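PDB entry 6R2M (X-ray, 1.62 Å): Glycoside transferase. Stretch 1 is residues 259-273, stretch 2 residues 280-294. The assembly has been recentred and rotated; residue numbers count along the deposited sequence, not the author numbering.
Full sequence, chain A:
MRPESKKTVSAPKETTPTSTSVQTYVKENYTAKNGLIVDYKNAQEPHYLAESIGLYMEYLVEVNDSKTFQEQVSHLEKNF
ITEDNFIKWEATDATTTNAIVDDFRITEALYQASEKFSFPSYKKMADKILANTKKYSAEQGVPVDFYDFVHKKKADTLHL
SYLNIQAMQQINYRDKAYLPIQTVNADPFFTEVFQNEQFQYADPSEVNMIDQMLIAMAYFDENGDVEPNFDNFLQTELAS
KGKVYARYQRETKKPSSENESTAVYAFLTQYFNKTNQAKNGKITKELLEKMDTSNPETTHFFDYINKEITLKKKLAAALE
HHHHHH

Stretch 1, residues 259-273: NESTAVYAFLTQYFN
Stretch 2 (280-294) NGKITKELLEKMDTS

Residues 262-273 and 280-290 belong to two helices, the first running on past 273 and the second starting before 280. They pack almost antiparallel, at 161° between their N-to-C directions, with axes 8.2 Å apart at closest approach. The stretches bury 769 Å² between them. Register is set by three pairs: Thr269 CA lies 4.9 Å from Gly281 CA, Tyr265 CA 5.2 Å from Leu288 CA, and Thr262 CA 6.0 Å from Met291 CA. Before the first helix, Glu260 is extended (-104/163), and the Ser261 hydroxyl (chi1 t) caps the helix, Ser261 OG accepting from Val264 N at 3.0 Å.

Asn280 (chi1 m) lays CB over one face of the Phe272 ring (chi1 m, chi2 -40°), 3.5 Å from its centroid, a CH-π contact. Gly281 permits close backbone approach: Gly281 N lies 3.6 Å from Phe272 CB, and a CB here would clash with Asn273 OD1. A water links Asn273 ND2 to Gly281 O, weakly on the latter side.

Thr284 (p) is a knob among Tyr265, Leu268, Thr269 and Phe272. Thr284 CG2 sits at the Phe272 ring edge, 3.7 Å from Phe272 CE2, and Thr284 OG1 2.9 Å from Thr269 OG1. Thr269 (m) donates from OG1 to Tyr265 O at 2.8 Å. Exposed Lys285, its CA-to-CB bond pointing away from stretch 1, makes a salt bridge from NZ to Glu289 OE2 (3.0 Å).

Leu287 (m,t) centres CB over a face of the Tyr265 ring (m, chi2 -45°), 3.6 Å from the centroid. Buried Leu288 (t,p) brings CD1 within 3.5 Å of Thr262 O and 4.1 Å of Ala266 CB. Lys290 (t,t,p,t) extends NZ to 3.0 Å from OE2 of Glu260 (m,t, chi3 -83°), a salt bridge; Glu260 OE2 also accepts from Tyr265 OH at 2.5 Å.

Met291 (m,m,p) leaves helical geometry at -60/141. Its flexible chain lines the Tyr265 ring edge, Met291 CG 3.9 Å from Tyr265 CD2. A water joins Thr262 OG1 to Asp292 O. Finally, Thr293 (p) places CG2 3.7 Å from Thr262 CG2 (chi1 m).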

# COMPACT_ATOMS: atom_id res chain seq x y z
N ASN A 259 -11.52 -17.40 6.66
CA ASN A 259 -10.76 -16.29 7.22
C ASN A 259 -11.06 -14.98 6.49
O ASN A 259 -11.15 -14.93 5.26
CB ASN A 259 -9.26 -16.58 7.15
CG ASN A 259 -8.83 -17.63 8.16
OD1 ASN A 259 -9.66 -18.24 8.83
ND2 ASN A 259 -7.52 -17.85 8.25
N GLU A 260 -11.23 -13.92 7.26
CA GLU A 260 -11.37 -12.58 6.71
C GLU A 260 -10.06 -11.82 6.91
O GLU A 260 -9.20 -12.21 7.70
CB GLU A 260 -12.53 -11.84 7.38
CG GLU A 260 -13.90 -12.36 6.96
CD GLU A 260 -15.01 -11.94 7.93
OE1 GLU A 260 -15.18 -12.62 8.96
OE2 GLU A 260 -15.69 -10.91 7.68
N SER A 261 -9.91 -10.72 6.16
CA SER A 261 -8.69 -9.92 6.19
C SER A 261 -9.03 -8.48 6.54
O SER A 261 -9.89 -7.87 5.89
CB SER A 261 -7.97 -9.96 4.85
OG SER A 261 -7.11 -8.81 4.72
N THR A 262 -8.36 -7.94 7.56
CA THR A 262 -8.54 -6.54 7.90
C THR A 262 -8.18 -5.64 6.72
O THR A 262 -8.94 -4.72 6.37
CB THR A 262 -7.70 -6.20 9.12
OG1 THR A 262 -8.18 -6.95 10.24
CG2 THR A 262 -7.80 -4.72 9.45
N ALA A 263 -7.03 -5.89 6.09
CA ALA A 263 -6.62 -5.04 4.97
C ALA A 263 -7.62 -5.10 3.82
O ALA A 263 -7.89 -4.08 3.18
CB ALA A 263 -5.22 -5.43 4.49
N VAL A 264 -8.20 -6.28 3.56
CA VAL A 264 -9.20 -6.40 2.51
C VAL A 264 -10.40 -5.51 2.79
O VAL A 264 -10.90 -4.83 1.89
CB VAL A 264 -9.63 -7.87 2.34
CG1 VAL A 264 -10.90 -7.94 1.50
CG2 VAL A 264 -8.51 -8.63 1.66
N TYR A 265 -10.86 -5.46 4.04
CA TYR A 265 -11.99 -4.57 4.31
C TYR A 265 -11.58 -3.10 4.27
O TYR A 265 -12.40 -2.26 3.86
CB TYR A 265 -12.61 -4.91 5.66
CG TYR A 265 -13.42 -6.19 5.61
CD1 TYR A 265 -14.31 -6.42 4.56
CD2 TYR A 265 -13.32 -7.15 6.62
CE1 TYR A 265 -15.06 -7.59 4.50
CE2 TYR A 265 -14.08 -8.33 6.57
CZ TYR A 265 -14.95 -8.53 5.50
OH TYR A 265 -15.70 -9.69 5.46
N ALA A 266 -10.35 -2.77 4.66
CA ALA A 266 -9.91 -1.38 4.52
C ALA A 266 -9.88 -0.97 3.06
O ALA A 266 -10.40 0.10 2.69
CB ALA A 266 -8.53 -1.20 5.16
N PHE A 267 -9.36 -1.84 2.19
CA PHE A 267 -9.28 -1.49 0.77
C PHE A 267 -10.65 -1.54 0.10
O PHE A 267 -10.90 -0.74 -0.79
CB PHE A 267 -8.29 -2.40 0.06
CG PHE A 267 -6.88 -2.23 0.54
CD1 PHE A 267 -6.47 -1.07 1.17
CD2 PHE A 267 -5.97 -3.26 0.38
CE1 PHE A 267 -5.17 -0.93 1.63
CE2 PHE A 267 -4.67 -3.13 0.82
CZ PHE A 267 -4.27 -1.96 1.45
N LEU A 268 -11.53 -2.46 0.52
CA LEU A 268 -12.91 -2.44 0.02
C LEU A 268 -13.61 -1.13 0.36
O LEU A 268 -14.34 -0.58 -0.47
CB LEU A 268 -13.70 -3.61 0.59
CG LEU A 268 -13.55 -4.94 -0.11
CD1 LEU A 268 -14.10 -6.02 0.79
CD2 LEU A 268 -14.32 -4.88 -1.43
N THR A 269 -13.45 -0.66 1.60
CA THR A 269 -14.06 0.59 2.00
C THR A 269 -13.57 1.74 1.14
O THR A 269 -14.38 2.53 0.63
CB THR A 269 -13.78 0.81 3.49
OG1 THR A 269 -14.38 -0.26 4.22
CG2 THR A 269 -14.35 2.14 3.96
N GLN A 270 -12.25 1.81 0.90
CA GLN A 270 -11.69 2.82 0.01
C GLN A 270 -12.23 2.68 -1.41
O GLN A 270 -12.57 3.68 -2.05
CB GLN A 270 -10.16 2.71 -0.02
CG GLN A 270 -9.51 2.94 1.32
CD GLN A 270 -8.02 2.63 1.29
OE1 GLN A 270 -7.36 2.77 0.26
NE2 GLN A 270 -7.48 2.21 2.43
N TYR A 271 -12.33 1.45 -1.90
CA TYR A 271 -12.77 1.20 -3.27
C TYR A 271 -14.24 1.59 -3.45
O TYR A 271 -14.60 2.26 -4.44
CB TYR A 271 -12.55 -0.28 -3.59
CG TYR A 271 -13.24 -0.80 -4.84
CD1 TYR A 271 -12.61 -0.73 -6.07
CD2 TYR A 271 -14.50 -1.40 -4.76
CE1 TYR A 271 -13.21 -1.25 -7.21
CE2 TYR A 271 -15.11 -1.91 -5.89
CZ TYR A 271 -14.47 -1.82 -7.11
OH TYR A 271 -15.09 -2.33 -8.22
N PHE A 272 -15.09 1.19 -2.51
CA PHE A 272 -16.50 1.53 -2.65
C PHE A 272 -16.72 3.03 -2.54
O PHE A 272 -17.55 3.59 -3.25
CB PHE A 272 -17.32 0.76 -1.60
CG PHE A 272 -17.54 -0.68 -1.95
CD1 PHE A 272 -17.82 -1.05 -3.26
CD2 PHE A 272 -17.47 -1.67 -0.97
CE1 PHE A 272 -18.05 -2.39 -3.57
CE2 PHE A 272 -17.70 -2.99 -1.29
CZ PHE A 272 -17.98 -3.36 -2.59
N ASN A 273 -15.93 3.71 -1.71
CA ASN A 273 -16.10 5.16 -1.62
C ASN A 273 -15.55 5.87 -2.86
O ASN A 273 -16.14 6.86 -3.31
CB ASN A 273 -15.48 5.65 -0.32
CG ASN A 273 -16.27 5.17 0.90
OD1 ASN A 273 -17.49 4.99 0.82
ND2 ASN A 273 -15.59 4.96 2.01
N ASN A 280 -22.50 0.08 -0.06
CA ASN A 280 -21.51 -0.98 0.11
C ASN A 280 -20.36 -0.50 0.98
O ASN A 280 -19.82 -1.28 1.78
CB ASN A 280 -21.00 -1.45 -1.25
CG ASN A 280 -22.00 -2.34 -1.97
OD1 ASN A 280 -22.88 -2.93 -1.36
ND2 ASN A 280 -21.85 -2.45 -3.29
N GLY A 281 -19.97 0.77 0.84
CA GLY A 281 -18.88 1.30 1.65
C GLY A 281 -19.23 1.38 3.13
O GLY A 281 -18.36 1.21 3.97
N LYS A 282 -20.51 1.65 3.44
CA LYS A 282 -20.97 1.57 4.83
C LYS A 282 -20.87 0.14 5.36
O LYS A 282 -20.44 -0.08 6.51
CB LYS A 282 -22.42 2.05 4.92
CG LYS A 282 -22.62 3.54 4.72
CD LYS A 282 -24.09 3.91 4.90
CE LYS A 282 -24.65 4.56 3.63
NZ LYS A 282 -24.88 6.03 3.78
N ILE A 283 -21.28 -0.83 4.55
CA ILE A 283 -21.23 -2.24 4.96
C ILE A 283 -19.80 -2.67 5.25
O ILE A 283 -19.54 -3.34 6.26
CB ILE A 283 -21.88 -3.12 3.88
CG1 ILE A 283 -23.39 -2.82 3.84
CG2 ILE A 283 -21.62 -4.59 4.18
CD1 ILE A 283 -24.10 -3.42 2.64
N THR A 284 -18.85 -2.28 4.40
CA THR A 284 -17.49 -2.75 4.63
C THR A 284 -16.77 -1.93 5.69
O THR A 284 -15.82 -2.43 6.29
CB THR A 284 -16.70 -2.76 3.32
OG1 THR A 284 -16.61 -1.44 2.77
CG2 THR A 284 -17.38 -3.68 2.29
N LYS A 285 -17.19 -0.68 5.92
CA LYS A 285 -16.66 0.05 7.07
C LYS A 285 -17.03 -0.67 8.37
O LYS A 285 -16.19 -0.81 9.26
CB LYS A 285 -17.18 1.49 7.08
CG LYS A 285 -16.61 2.31 8.23
CD LYS A 285 -16.83 3.79 8.01
CE LYS A 285 -15.94 4.64 8.93
NZ LYS A 285 -16.48 4.73 10.31
N GLU A 286 -18.28 -1.14 8.48
CA GLU A 286 -18.67 -1.86 9.69
C GLU A 286 -17.91 -3.18 9.81
O GLU A 286 -17.57 -3.60 10.92
CB GLU A 286 -20.17 -2.10 9.70
CG GLU A 286 -21.00 -0.83 9.77
CD GLU A 286 -22.47 -1.11 10.00
OE1 GLU A 286 -22.79 -2.17 10.58
OE2 GLU A 286 -23.31 -0.27 9.61
N LEU A 287 -17.63 -3.84 8.68
CA LEU A 287 -16.84 -5.07 8.72
C LEU A 287 -15.40 -4.78 9.15
O LEU A 287 -14.79 -5.58 9.87
CB LEU A 287 -16.89 -5.76 7.36
CG LEU A 287 -18.22 -6.49 7.09
CD1 LEU A 287 -18.40 -6.82 5.61
CD2 LEU A 287 -18.29 -7.77 7.91
N LEU A 288 -14.86 -3.64 8.72
CA LEU A 288 -13.51 -3.26 9.12
C LEU A 288 -13.45 -2.96 10.62
O LEU A 288 -12.49 -3.36 11.30
CB LEU A 288 -13.06 -2.04 8.30
CG LEU A 288 -11.74 -1.40 8.67
CD1 LEU A 288 -10.65 -2.43 8.45
CD2 LEU A 288 -11.46 -0.12 7.86
N GLU A 289 -14.47 -2.29 11.15
CA GLU A 289 -14.52 -2.03 12.59
C GLU A 289 -14.64 -3.33 13.39
O GLU A 289 -14.10 -3.43 14.50
CB GLU A 289 -15.68 -1.07 12.89
CG GLU A 289 -15.39 0.34 12.34
CD GLU A 289 -16.62 1.22 12.24
OE1 GLU A 289 -17.75 0.69 12.12
OE2 GLU A 289 -16.44 2.46 12.25
N LYS A 290 -15.31 -4.33 12.83
CA LYS A 290 -15.49 -5.60 13.52
C LYS A 290 -14.16 -6.35 13.68
O LYS A 290 -13.93 -7.02 14.70
CB LYS A 290 -16.52 -6.45 12.76
CG LYS A 290 -16.59 -7.89 13.20
CD LYS A 290 -17.46 -8.77 12.29
CE LYS A 290 -16.86 -8.91 10.92
NZ LYS A 290 -17.31 -10.08 10.08
N MET A 291 -13.28 -6.26 12.68
CA MET A 291 -12.01 -6.96 12.77
C MET A 291 -11.21 -6.49 13.97
O MET A 291 -11.18 -5.29 14.29
CB MET A 291 -11.20 -6.74 11.49
CG MET A 291 -11.97 -7.14 10.23
SD MET A 291 -12.32 -8.91 10.08
CE MET A 291 -13.80 -9.14 10.98
N ASP A 292 -10.54 -7.43 14.62
CA ASP A 292 -9.77 -7.15 15.84
C ASP A 292 -8.30 -6.99 15.47
O ASP A 292 -7.65 -7.95 15.05
CB ASP A 292 -9.98 -8.28 16.85
CG ASP A 292 -9.25 -8.03 18.16
OD1 ASP A 292 -8.70 -6.92 18.35
OD2 ASP A 292 -9.24 -8.96 19.01
N THR A 293 -7.79 -5.77 15.60
CA THR A 293 -6.38 -5.50 15.33
C THR A 293 -5.59 -5.26 16.61
O THR A 293 -4.50 -4.67 16.54
CB THR A 293 -6.22 -4.30 14.38
OG1 THR A 293 -6.88 -3.15 14.93
CG2 THR A 293 -6.80 -4.60 13.00
N SER A 294 -6.10 -5.68 17.77
CA SER A 294 -5.53 -5.24 19.05
C SER A 294 -4.45 -6.15 19.61
O SER A 294 -3.81 -5.78 20.60
CB SER A 294 -6.64 -5.07 20.09
OG SER A 294 -7.25 -6.31 20.41
O HOH W 1 -6.77 -8.11 12.17
O HOH W 2 -17.50 4.12 4.33